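PDB 5G0A: transaminase from Bacillus megaterium, which probably transfers amino groups between amines or amino acids and carbonyl compounds with S-selectivity, using pyridoxal-5'-phosphate as cofactor. Local coordinates for residues 140-145 against 188-193; 134-139 against 263-268; 124-129 against 150-155; 211-216 against 249-254. One frame throughout, in Å; residues are numbered along the deposited sequence.

Contact 1: 140-145 against 188-193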
loop_
_atom_site.group_PDB
_atom_site.type_symbol
_atom_site.label_atom_id
_atom_site.label_comp_id
_atom_site.label_asym_id
_atom_site.label_seq_id
_atom_site.Cartn_x
_atom_site.Cartn_y
_atom_site.Cartn_z
ATOM N N LEU B 140 1.691 11.841 -3.092
ATOM C CA LEU B 140 1.405 12.074 -1.694
ATOM C C LEU B 140 0.471 13.259 -1.463
ATOM O O LEU B 140 0.585 14.301 -2.107
ATOM C CB LEU B 140 2.695 12.269 -0.899
ATOM C CG LEU B 140 3.637 11.061 -0.803
ATOM C CD1 LEU B 140 4.812 11.422 0.089
ATOM C CD2 LEU B 140 2.909 9.849 -0.223
ATOM N N VAL B 141 -0.471 13.075 -0.544
ATOM C CA VAL B 141 -1.299 14.200 -0.115
ATOM C C VAL B 141 -1.130 14.336 1.402
ATOM O O VAL B 141 -1.099 13.331 2.148
ATOM C CB VAL B 141 -2.798 14.002 -0.487
ATOM C CG1 VAL B 141 -3.650 15.102 0.159
ATOM C CG2 VAL B 141 -2.988 13.982 -2.020
ATOM N N VAL B 142 -1.011 15.576 1.854
ATOM C CA VAL B 142 -0.839 15.893 3.270
ATOM C C VAL B 142 -2.173 16.369 3.822
ATOM O O VAL B 142 -2.782 17.317 3.286
ATOM C CB VAL B 142 0.211 17.016 3.447
ATOM C CG1 VAL B 142 0.354 17.380 4.920
ATOM C CG2 VAL B 142 1.537 16.583 2.852
ATOM N N THR B 143 -2.605 15.699 4.891
ATOM C CA THR B 143 -3.783 16.101 5.651
ATOM C C THR B 143 -3.362 16.471 7.087
ATOM O O THR B 143 -2.154 16.545 7.389
ATOM C CB THR B 143 -4.804 14.955 5.653
ATOM O OG1 THR B 143 -6.071 15.449 6.111
ATOM C CG2 THR B 143 -4.304 13.776 6.543
ATOM N N ARG B 144 -4.327 16.752 7.962
ATOM C CA ARG B 144 -4.010 17.076 9.362
ATOM C C ARG B 144 -4.740 16.155 10.324
ATOM O O ARG B 144 -5.856 15.723 10.051
ATOM C CB ARG B 144 -4.353 18.542 9.718
ATOM C CG ARG B 144 -3.561 19.599 8.935
ATOM C CD ARG B 144 -4.244 19.999 7.619
ATOM N NE ARG B 144 -5.678 20.263 7.831
ATOM C CZ ARG B 144 -6.176 21.367 8.389
ATOM N NH1 ARG B 144 -5.364 22.357 8.785
ATOM N NH2 ARG B 144 -7.492 21.485 8.569
ATOM N N GLU B 145 -4.121 15.910 11.476
ATOM C CA GLU B 145 -4.795 15.273 12.607
ATOM C C GLU B 145 -6.165 15.932 12.828
ATOM O O GLU B 145 -6.263 17.156 12.809
ATOM C CB GLU B 145 -3.949 15.389 13.893
ATOM C CG GLU B 145 -4.507 14.496 15.002
ATOM C CD GLU B 145 -3.927 14.721 16.392
ATOM O OE1 GLU B 145 -3.349 15.794 16.664
ATOM O OE2 GLU B 145 -4.063 13.799 17.225
ATOM N N ALA B 188 -1.484 6.983 0.043
ATOM C CA ALA B 188 -0.332 7.845 -0.137
ATOM C C ALA B 188 -0.588 9.172 0.618
ATOM O O ALA B 188 -0.814 10.183 -0.002
ATOM C CB ALA B 188 -0.168 8.074 -1.619
ATOM N N VAL B 189 -0.638 9.117 1.940
ATOM C CA VAL B 189 -1.086 10.238 2.767
ATOM C C VAL B 189 -0.151 10.407 3.944
ATOM O O VAL B 189 0.246 9.423 4.616
ATOM C CB VAL B 189 -2.553 10.050 3.281
ATOM C CG1 VAL B 189 -2.950 11.128 4.303
ATOM C CG2 VAL B 189 -3.527 9.992 2.111
ATOM N N LEU B 190 0.197 11.658 4.205
ATOM C CA LEU B 190 0.923 12.016 5.403
ATOM C C LEU B 190 0.024 12.816 6.326
ATOM O O LEU B 190 -0.680 13.730 5.876
ATOM C CB LEU B 190 2.136 12.866 5.034
ATOM C CG LEU B 190 3.118 12.314 4.026
ATOM C CD1 LEU B 190 4.209 13.357 3.817
ATOM C CD2 LEU B 190 3.691 10.974 4.494
ATOM N N MET B 191 0.062 12.499 7.616
ATOM C CA MET B 191 -0.715 13.255 8.605
ATOM C C MET B 191 0.143 14.317 9.295
ATOM O O MET B 191 1.027 13.989 10.092
ATOM C CB MET B 191 -1.366 12.332 9.662
ATOM C CG MET B 191 -2.119 13.118 10.727
ATOM S SD MET B 191 -2.885 12.084 11.982
ATOM C CE MET B 191 -1.515 11.869 13.125
ATOM N N ALA B 192 -0.147 15.582 8.999
ATOM C CA ALA B 192 0.531 16.734 9.625
ATOM C C ALA B 192 -0.183 17.160 10.879
ATOM O O ALA B 192 -1.308 16.712 11.146
ATOM C CB ALA B 192 0.602 17.899 8.632
ATOM N N PRO B 193 0.459 18.030 11.681
ATOM C CA PRO B 193 -0.211 18.420 12.931
ATOM C C PRO B 193 -1.482 19.237 12.704
ATOM O O PRO B 193 -1.611 19.946 11.709
ATOM C CB PRO B 193 0.837 19.259 13.680
ATOM C CG PRO B 193 2.007 19.417 12.762
ATOM C CD PRO B 193 1.869 18.471 11.612
#

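Contact 2: 134-139 against 263-268. Unlike the reference sequence in segment 263-268: N268 (reference Thr).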
loop_
_atom_site.group_PDB
_atom_site.type_symbol
_atom_site.label_atom_id
_atom_site.label_comp_id
_atom_site.label_asym_id
_atom_site.label_seq_id
_atom_site.Cartn_x
_atom_site.Cartn_y
_atom_site.Cartn_z
ATOM N N LEU B 134 -3.119 13.952 -10.608
ATOM C CA LEU B 134 -2.886 13.955 -12.049
ATOM C C LEU B 134 -2.166 15.239 -12.496
ATOM O O LEU B 134 -1.227 15.163 -13.303
ATOM C CB LEU B 134 -4.173 13.800 -12.853
ATOM C CG LEU B 134 -4.792 12.386 -12.873
ATOM C CD1 LEU B 134 -6.259 12.464 -13.283
ATOM C CD2 LEU B 134 -4.023 11.357 -13.719
ATOM N N TYR B 135 -2.611 16.383 -11.987
ATOM C CA TYR B 135 -1.996 17.661 -12.435
ATOM C C TYR B 135 -0.512 17.708 -12.068
ATOM O O TYR B 135 0.356 18.110 -12.879
ATOM C CB TYR B 135 -2.750 18.845 -11.797
ATOM C CG TYR B 135 -2.109 20.174 -12.124
ATOM C CD1 TYR B 135 -2.313 20.774 -13.362
ATOM C CD2 TYR B 135 -1.260 20.783 -11.202
ATOM C CE1 TYR B 135 -1.692 21.981 -13.665
ATOM C CE2 TYR B 135 -0.643 21.994 -11.491
ATOM C CZ TYR B 135 -0.863 22.568 -12.715
ATOM O OH TYR B 135 -0.220 23.765 -12.968
ATOM N N THR B 136 -0.220 17.336 -10.831
ATOM C CA THR B 136 1.163 17.413 -10.349
ATOM C C THR B 136 1.976 16.208 -10.800
ATOM O O THR B 136 3.211 16.255 -10.782
ATOM C CB THR B 136 1.242 17.505 -8.827
ATOM O OG1 THR B 136 0.648 16.316 -8.254
ATOM C CG2 THR B 136 0.555 18.827 -8.266
ATOM N N ASN B 137 1.280 15.133 -11.197
ATOM C CA ASN B 137 1.923 13.807 -11.436
ATOM C C ASN B 137 2.705 13.342 -10.195
ATOM O O ASN B 137 3.859 12.882 -10.298
ATOM C CB ASN B 137 2.829 13.832 -12.685
ATOM C CG ASN B 137 3.195 12.434 -13.190
ATOM O OD1 ASN B 137 4.304 12.218 -13.726
ATOM N ND2 ASN B 137 2.267 11.495 -13.065
ATOM N N ARG B 138 2.083 13.482 -9.025
ATOM C CA ARG B 138 2.715 13.149 -7.736
ATOM C C ARG B 138 1.709 12.428 -6.843
ATOM O O ARG B 138 0.512 12.735 -6.909
ATOM C CB ARG B 138 3.160 14.407 -6.983
ATOM C CG ARG B 138 4.187 15.266 -7.715
ATOM C CD ARG B 138 4.422 16.505 -6.878
ATOM N NE ARG B 138 5.146 17.511 -7.662
ATOM C CZ ARG B 138 5.204 18.799 -7.311
ATOM N NH1 ARG B 138 4.572 19.215 -6.217
ATOM N NH2 ARG B 138 5.874 19.668 -8.088
ATOM N N PRO B 139 2.189 11.508 -5.986
ATOM C CA PRO B 139 1.255 10.662 -5.208
ATOM C C PRO B 139 0.821 11.168 -3.834
ATOM O O PRO B 139 -0.295 10.876 -3.411
ATOM C CB PRO B 139 2.056 9.365 -5.004
ATOM C CG PRO B 139 3.492 9.829 -4.961
ATOM C CD PRO B 139 3.553 10.925 -6.020
ATOM N N GLY B 263 5.923 24.436 -4.022
ATOM C CA GLY B 263 5.442 24.015 -5.337
ATOM C C GLY B 263 4.423 22.888 -5.210
ATOM O O GLY B 263 4.406 21.963 -6.032
ATOM N N VAL B 264 3.564 23.008 -4.202
ATOM C CA VAL B 264 2.568 21.971 -3.844
ATOM C C VAL B 264 1.199 22.650 -3.923
ATOM O O VAL B 264 1.080 23.854 -3.640
ATOM C CB VAL B 264 2.900 21.440 -2.428
ATOM C CG1 VAL B 264 1.752 20.686 -1.768
ATOM C CG2 VAL B 264 4.182 20.592 -2.474
ATOM N N LEU B 265 0.183 21.913 -4.360
ATOM C CA LEU B 265 -1.169 22.459 -4.387
ATOM C C LEU B 265 -1.786 22.598 -2.987
ATOM O O LEU B 265 -1.433 21.877 -2.053
ATOM C CB LEU B 265 -2.079 21.603 -5.291
ATOM C CG LEU B 265 -1.722 21.487 -6.766
ATOM C CD1 LEU B 265 -2.675 20.500 -7.456
ATOM C CD2 LEU B 265 -1.726 22.864 -7.472
ATOM N N TRP B 266 -2.714 23.554 -2.856
ATOM C CA TRP B 266 -3.544 23.675 -1.677
ATOM C C TRP B 266 -5.012 23.419 -2.031
ATOM O O TRP B 266 -5.617 24.145 -2.831
ATOM C CB TRP B 266 -3.361 25.061 -0.977
ATOM C CG TRP B 266 -4.321 25.291 0.154
ATOM C CD1 TRP B 266 -4.729 24.373 1.094
ATOM C CD2 TRP B 266 -4.990 26.519 0.483
ATOM N NE1 TRP B 266 -5.626 24.949 1.962
ATOM C CE2 TRP B 266 -5.798 26.261 1.615
ATOM C CE3 TRP B 266 -4.983 27.820 -0.068
ATOM C CZ2 TRP B 266 -6.608 27.244 2.200
ATOM C CZ3 TRP B 266 -5.790 28.789 0.526
ATOM C CH2 TRP B 266 -6.589 28.497 1.637
ATOM N N ILE B 267 -5.547 22.333 -1.483
ATOM C CA ILE B 267 -6.966 22.012 -1.615
ATOM C C ILE B 267 -7.616 22.467 -0.327
ATOM O O ILE B 267 -7.272 21.990 0.753
ATOM C CB ILE B 267 -7.199 20.476 -1.742
ATOM C CG1 ILE B 267 -6.441 19.902 -2.954
ATOM C CG2 ILE B 267 -8.721 20.204 -1.792
ATOM C CD1 ILE B 267 -6.409 18.359 -2.990
ATOM N N ASN B 268 -8.574 23.394 -0.409
ATOM C CA ASN B 268 -9.391 23.621 0.778
ATOM C C ASN B 268 -10.760 22.963 0.650
ATOM O O ASN B 268 -11.444 23.141 -0.350
ATOM C CB ASN B 268 -9.553 25.103 1.164
ATOM C CG ASN B 268 -10.158 25.248 2.536
ATOM O OD1 ASN B 268 -9.624 24.721 3.533
ATOM N ND2 ASN B 268 -11.310 25.916 2.608
#

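Contact 3: 124-129 against 150-155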
loop_
_atom_site.group_PDB
_atom_site.type_symbol
_atom_site.label_atom_id
_atom_site.label_comp_id
_atom_site.label_asym_id
_atom_site.label_seq_id
_atom_site.Cartn_x
_atom_site.Cartn_y
_atom_site.Cartn_z
ATOM N N ALA B 124 -16.858 14.562 -4.134
ATOM C CA ALA B 124 -16.116 15.781 -4.502
ATOM C C ALA B 124 -14.660 15.705 -4.043
ATOM O O ALA B 124 -13.742 16.122 -4.782
ATOM C CB ALA B 124 -16.775 17.027 -3.902
ATOM N N VAL B 125 -14.443 15.242 -2.817
ATOM C CA VAL B 125 -13.064 15.068 -2.288
ATOM C C VAL B 125 -12.301 14.001 -3.103
ATOM O O VAL B 125 -11.147 14.199 -3.459
ATOM C CB VAL B 125 -13.096 14.735 -0.785
ATOM C CG1 VAL B 125 -11.708 14.331 -0.251
ATOM C CG2 VAL B 125 -13.605 15.961 0.012
ATOM N N GLU B 126 -12.959 12.887 -3.432
ATOM C CA GLU B 126 -12.317 11.870 -4.312
ATOM C C GLU B 126 -11.829 12.511 -5.601
ATOM O O GLU B 126 -10.694 12.257 -6.072
ATOM C CB GLU B 126 -13.273 10.702 -4.650
ATOM C CG GLU B 126 -13.787 9.909 -3.442
ATOM C CD GLU B 126 -12.806 8.836 -2.958
ATOM O OE1 GLU B 126 -11.806 8.554 -3.643
ATOM O OE2 GLU B 126 -13.064 8.270 -1.889
ATOM N N THR B 127 -12.677 13.347 -6.180
ATOM C CA THR B 127 -12.366 13.940 -7.469
ATOM C C THR B 127 -11.177 14.907 -7.341
ATOM O O THR B 127 -10.292 14.910 -8.180
ATOM C CB THR B 127 -13.612 14.656 -8.048
ATOM O OG1 THR B 127 -14.696 13.708 -8.093
ATOM C CG2 THR B 127 -13.328 15.112 -9.478
ATOM N N ALA B 128 -11.193 15.718 -6.295
ATOM C CA ALA B 128 -10.127 16.672 -6.021
ATOM C C ALA B 128 -8.796 15.956 -5.836
ATOM O O ALA B 128 -7.777 16.427 -6.333
ATOM C CB ALA B 128 -10.430 17.463 -4.774
ATOM N N LEU B 129 -8.795 14.852 -5.090
ATOM C CA LEU B 129 -7.543 14.106 -4.893
ATOM C C LEU B 129 -7.027 13.582 -6.236
ATOM O O LEU B 129 -5.838 13.711 -6.527
ATOM C CB LEU B 129 -7.764 12.940 -3.923
ATOM C CG LEU B 129 -8.114 13.380 -2.495
ATOM C CD1 LEU B 129 -8.530 12.143 -1.695
ATOM C CD2 LEU B 129 -7.007 14.168 -1.786
ATOM N N GLY B 150 -14.577 13.070 4.570
ATOM C CA GLY B 150 -15.510 12.129 3.930
ATOM C C GLY B 150 -15.187 10.687 4.267
ATOM O O GLY B 150 -14.258 10.420 5.029
ATOM N N TRP B 151 -15.931 9.751 3.667
ATOM C CA TRP B 151 -15.920 8.369 4.154
ATOM C C TRP B 151 -15.560 7.301 3.117
ATOM O O TRP B 151 -15.271 6.158 3.495
ATOM C CB TRP B 151 -17.283 8.010 4.777
ATOM C CG TRP B 151 -18.372 7.981 3.748
ATOM C CD1 TRP B 151 -19.119 9.042 3.324
ATOM C CD2 TRP B 151 -18.790 6.851 2.963
ATOM N NE1 TRP B 151 -19.980 8.641 2.322
ATOM C CE2 TRP B 151 -19.807 7.302 2.091
ATOM C CE3 TRP B 151 -18.411 5.493 2.926
ATOM C CZ2 TRP B 151 -20.472 6.442 1.186
ATOM C CZ3 TRP B 151 -19.049 4.641 2.000
ATOM C CH2 TRP B 151 -20.078 5.125 1.152
ATOM N N THR B 152 -15.645 7.650 1.829
ATOM C CA THR B 152 -15.325 6.723 0.748
ATOM C C THR B 152 -13.801 6.488 0.760
ATOM O O THR B 152 -13.051 7.248 1.403
ATOM C CB THR B 152 -15.815 7.263 -0.627
ATOM O OG1 THR B 152 -15.397 8.626 -0.754
ATOM C CG2 THR B 152 -17.363 7.238 -0.741
ATOM N N GLY B 153 -13.348 5.419 0.112
ATOM C CA GLY B 153 -11.965 4.936 0.263
ATOM C C GLY B 153 -10.878 5.982 0.132
ATOM O O GLY B 153 -10.003 6.056 0.990
ATOM N N GLY B 154 -10.948 6.821 -0.907
ATOM C CA GLY B 154 -9.948 7.881 -1.089
ATOM C C GLY B 154 -10.079 9.037 -0.093
ATOM O O GLY B 154 -9.104 9.454 0.537
ATOM N N ALA B 155 -11.296 9.556 0.077
ATOM C CA ALA B 155 -11.563 10.600 1.056
ATOM C C ALA B 155 -11.217 10.154 2.494
ATOM O O ALA B 155 -10.745 10.927 3.313
ATOM C CB ALA B 155 -13.023 11.033 0.978
#

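Contact 4: 211-216 against 249-254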
loop_
_atom_site.group_PDB
_atom_site.type_symbol
_atom_site.label_atom_id
_atom_site.label_comp_id
_atom_site.label_asym_id
_atom_site.label_seq_id
_atom_site.Cartn_x
_atom_site.Cartn_y
_atom_site.Cartn_z
ATOM N N GLY B 211 8.717 33.391 13.147
ATOM C CA GLY B 211 7.288 33.734 13.119
ATOM C C GLY B 211 6.390 32.661 12.512
ATOM O O GLY B 211 5.164 32.811 12.473
ATOM N N GLU B 212 7.004 31.578 12.046
ATOM C CA GLU B 212 6.287 30.436 11.478
ATOM C C GLU B 212 5.615 29.640 12.602
ATOM O O GLU B 212 6.257 29.284 13.591
ATOM C CB GLU B 212 7.271 29.555 10.706
ATOM C CG GLU B 212 6.655 28.396 9.933
ATOM C CD GLU B 212 7.693 27.526 9.247
ATOM O OE1 GLU B 212 8.829 27.393 9.762
ATOM O OE2 GLU B 212 7.374 26.954 8.187
ATOM N N LEU B 213 4.310 29.389 12.467
ATOM C CA LEU B 213 3.616 28.535 13.423
ATOM C C LEU B 213 4.312 27.183 13.440
ATOM O O LEU B 213 4.726 26.672 12.393
ATOM C CB LEU B 213 2.133 28.386 13.055
ATOM C CG LEU B 213 1.211 29.582 13.307
ATOM C CD1 LEU B 213 -0.155 29.346 12.666
ATOM C CD2 LEU B 213 1.037 29.848 14.792
ATOM N N LEU B 214 4.458 26.610 14.632
ATOM C CA LEU B 214 5.136 25.325 14.790
ATOM C C LEU B 214 4.432 24.211 14.009
ATOM O O LEU B 214 5.086 23.333 13.435
ATOM C CB LEU B 214 5.266 24.945 16.272
ATOM C CG LEU B 214 6.616 25.178 16.967
ATOM C CD1 LEU B 214 7.145 26.593 16.798
ATOM C CD2 LEU B 214 6.532 24.805 18.444
ATOM N N SER B 215 3.102 24.254 14.004
ATOM C CA SER B 215 2.322 23.322 13.190
ATOM C C SER B 215 2.733 23.391 11.722
ATOM O O SER B 215 2.926 22.350 11.082
ATOM C CB SER B 215 0.822 23.587 13.345
ATOM O OG SER B 215 0.520 24.874 12.851
ATOM N N VAL B 216 2.825 24.611 11.183
ATOM C CA VAL B 216 3.271 24.829 9.807
ATOM C C VAL B 216 4.727 24.393 9.600
ATOM O O VAL B 216 5.065 23.735 8.599
ATOM C CB VAL B 216 3.068 26.303 9.372
ATOM C CG1 VAL B 216 3.665 26.551 7.993
ATOM C CG2 VAL B 216 1.580 26.678 9.411
ATOM N N TYR B 249 -5.646 32.626 13.478
ATOM C CA TYR B 249 -5.813 33.378 12.240
ATOM C C TYR B 249 -4.703 33.128 11.225
ATOM O O TYR B 249 -4.950 33.122 10.028
ATOM C CB TYR B 249 -5.900 34.892 12.509
ATOM C CG TYR B 249 -6.013 35.655 11.215
ATOM C CD1 TYR B 249 -7.238 35.755 10.562
ATOM C CD2 TYR B 249 -4.886 36.222 10.607
ATOM C CE1 TYR B 249 -7.351 36.425 9.358
ATOM C CE2 TYR B 249 -4.989 36.888 9.394
ATOM C CZ TYR B 249 -6.225 36.985 8.780
ATOM O OH TYR B 249 -6.357 37.642 7.578
ATOM N N GLU B 250 -3.474 32.958 11.710
ATOM C CA GLU B 250 -2.311 32.932 10.846
ATOM C C GLU B 250 -2.073 31.616 10.104
ATOM O O GLU B 250 -1.317 31.582 9.136
ATOM C CB GLU B 250 -1.059 33.260 11.644
ATOM C CG GLU B 250 -0.270 34.399 11.033
ATOM C CD GLU B 250 -1.136 35.617 10.781
ATOM O OE1 GLU B 250 -1.710 36.137 11.755
ATOM O OE2 GLU B 250 -1.254 36.044 9.607
ATOM N N TYR B 251 -2.678 30.547 10.592
ATOM C CA TYR B 251 -2.445 29.207 10.017
ATOM C C TYR B 251 -2.694 29.123 8.500
ATOM O O TYR B 251 -1.804 28.704 7.740
ATOM C CB TYR B 251 -3.255 28.148 10.783
ATOM C CG TYR B 251 -3.044 26.764 10.211
ATOM C CD1 TYR B 251 -1.957 25.977 10.615
ATOM C CD2 TYR B 251 -3.906 26.269 9.222
ATOM C CE1 TYR B 251 -1.739 24.708 10.067
ATOM C CE2 TYR B 251 -3.708 25.003 8.672
ATOM C CZ TYR B 251 -2.637 24.232 9.094
ATOM O OH TYR B 251 -2.457 22.991 8.539
ATOM N N ILE B 252 -3.889 29.524 8.058
ATOM C CA ILE B 252 -4.250 29.416 6.642
ATOM C C ILE B 252 -3.366 30.281 5.723
ATOM O O ILE B 252 -2.842 29.790 4.728
ATOM C CB ILE B 252 -5.783 29.632 6.407
ATOM C CG1 ILE B 252 -6.588 28.453 6.997
ATOM C CG2 ILE B 252 -6.087 29.819 4.919
ATOM C CD1 ILE B 252 -6.318 27.087 6.319
ATOM N N PRO B 253 -3.162 31.569 6.065
ATOM C CA PRO B 253 -2.201 32.303 5.250
ATOM C C PRO B 253 -0.822 31.637 5.214
ATOM O O PRO B 253 -0.164 31.636 4.163
ATOM C CB PRO B 253 -2.151 33.699 5.929
ATOM C CG PRO B 253 -3.490 33.834 6.568
ATOM C CD PRO B 253 -3.861 32.441 7.028
ATOM N N GLN B 254 -0.394 31.055 6.334
ATOM C CA GLN B 254 0.912 30.389 6.344
ATOM C C GLN B 254 0.945 29.110 5.501
ATOM O O GLN B 254 1.954 28.802 4.883
ATOM C CB GLN B 254 1.404 30.148 7.763
ATOM C CG GLN B 254 2.008 31.408 8.370
ATOM C CD GLN B 254 2.687 31.157 9.710
ATOM O OE1 GLN B 254 3.082 30.040 10.036
ATOM N NE2 GLN B 254 2.843 32.224 10.488
#

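Contact 1: 140-145 against 188-193
Strands 140-144 and 189-192 lie side by side and parallel, with V141, V142, T143 and R144 level with V189, L190, M191 and A192; the axes of these short strands approach to 4.4 Å at an angle of 32°. Five backbone hydrogen bonds join them. L190 and A192 each use both N and O: L190 bonds to V141 O and T143 N, A192 to T143 O and E145 N. The shortest runs from A192 N to T143 O at 2.7 Å. The fifth, from V141 N to A188 O, closes the other end.

V142, R144, L190 and A192 share one face. V142 CG1, anti to the backbone N (chi1 178°), rests on A192 CB at 3.8 Å. V142 CG2 is turned to L190 CD1, 4.3 Å away. R144 CG passes 3.4 Å from P193 O. The bent chain of R144 then carries the guanidinium to a salt bridge with D147. Helix 214-226 covers this face through M222, Y226 and T219. The pair ends the seven-stranded central sheet of the large domain, as in other fold type I PLP enzymes, and 189-192 is its outermost strand within the chain.

On the other face T143 CG2 meets V189 CG1 at 3.7 Å, while T143 OG1 bonds to V158 O. M191 CG lies 3.5 Å from E145 N, and its SD touches E145 CB.

Contact 2: 134-139 against 263-268
R138 approaches G263 on an extended chain: CG stands anti to the carbonyl carbon (chi1 -61°), and CD and NE continue nearly straight. This brings NH1 to G263 O at 2.8 Å, with a fairly straight N-H...O angle of 160°. The oxygen lies at the edge of the guanidinium, close to its plane. The donor is tilted 31° from the plane of the G263 carbonyl. NH2 adds a weak bond to the same oxygen at 3.4 Å. NH1 also bonds to V231 O, so two backbone oxygens fix the rotation of the guanidinium. V264 CG2 lies 4.0 Å from R138 NH1.

Beside this polar link is an apolar one. T136 CG2 is anti to the carbonyl carbon and meets L265 CD1 at 3.7 Å. The two side chains run past each other in opposite directions. T136 OG1 is taken up by A132 O of its own helix. The same L265 CD1 comes to 4.0 Å from Y135 CD2, where the tyrosine and leucine side chains cross at about a right angle. The ring of Y135 also meets F319 edge-to-face.

Both helices involved end in Schellman motifs, with N137 and G263 as the C-prime residues of positive phi. The charge of R138 near the C-terminal end of helix 251-262 would be electrostatically favourable. The arrangement is that of an alpha/beta/alpha sandwich: L265 of a central strand faces helix 121-136, while helix 251-262, on which W266 packs, leads into that strand.

Contact 3: 124-129 against 150-155
The side chains of E126 and T152 cross obliquely, with the carboxylate of E126 turned to the start of the short helix 153-157. E126 bends at chi2 (-83°), which swings CD out of line with the rest of the chain. OE2 then receives T152 OG1 at 2.6 Å, on the lone pair anti to the other oxygen. A155 N bonds to the same OE2 at 2.9 Å, 72° out of the carboxylate plane. G154 N adds a weak third bond at 2.7 Å. The start of this weakly bonded helix, with A155 N-H directed at OE2, would be expected to stabilise a negative charge on E126.

Because G154 has no side chain, E126 OE1 can come within 3.2 Å of G154 CA. The same OE1 accepts a hydrogen bond from G153 N of the third subunit, and G153 N bonds to E126 OE1 of that subunit. The contact thus joins helix 121-136 to the loop after strand 140-144 and the start of helix 153-157 in the large domain of this class-III aminotransferase, and lies at a subunit interface. G150, which opens the second segment, belongs to the PLP pocket.

On the same helix as E126, V125 CG1 rests on A155 CB at 3.8 Å, and the V125 side chain is about 4 Å from the cofactor at nearest atoms. One helical turn on, L129 CD1 reaches G154 O at 3.5 Å.

Contact 4: 211-216 against 249-254
L213 N donates to Q254 OE1 at 2.8 Å with an N-H...O angle of 161°, in the amide's carbonyl plane and on a lone pair. The other end of the same amide, Q254 NE2, bonds to G211 O at 3.1 Å. One glutamine thus grips the backbone on both sides of E212 and fixes the turn of its own amide. CG of Q254 is anti to the carbonyl carbon (chi1 -80°), and the chain is extended beyond it.

L213 holds the N-cap position of helix 214-226. The contact sets the start of that helix against the first turn of helix 251-262. Both are connecting helices of the beta-alpha-beta units that build the central sheet, and they lie on the same side of it.

L213 CD1 comes close to the backbone of the second helix, 3.5 Å from Y251 N and 3.8 Å from Y251 CB. S215 OG lies at the edge of the Y251 ring, in its plane, 3.5 Å from Y251 CD1. V216 CG2 touches both Y251 CD1 and Q254 CB, each 3.8 Å away. Y251 OH is hydrogen-bonded to R144 NH1, and E212 forms a salt bridge with R220.

In the fold
Of the parts involved, helix 121-136 comes first in the chain and supplies contact 3 and, at its C-terminal end, contact 2. Strand 140-144 follows and opens contact 1. Contact 3 closes at 150-155, before contact 1 closes at 188-193, so these two cross. Contact 4 opens and closes later, between 211-216 and 249-254. Contact 2 closes last, at 263-268; contacts 1 and 4 nest inside its loop, in series, and contact 3 crosses it. Contact 1 joins two strands of the central sheet. Contacts 2 and 3 tie helix 121-136 to that sheet and to segment 150-155, which carries G150 of the PLP pocket, and contact 4 pairs two helices. Contacts 3 and 4 do not touch.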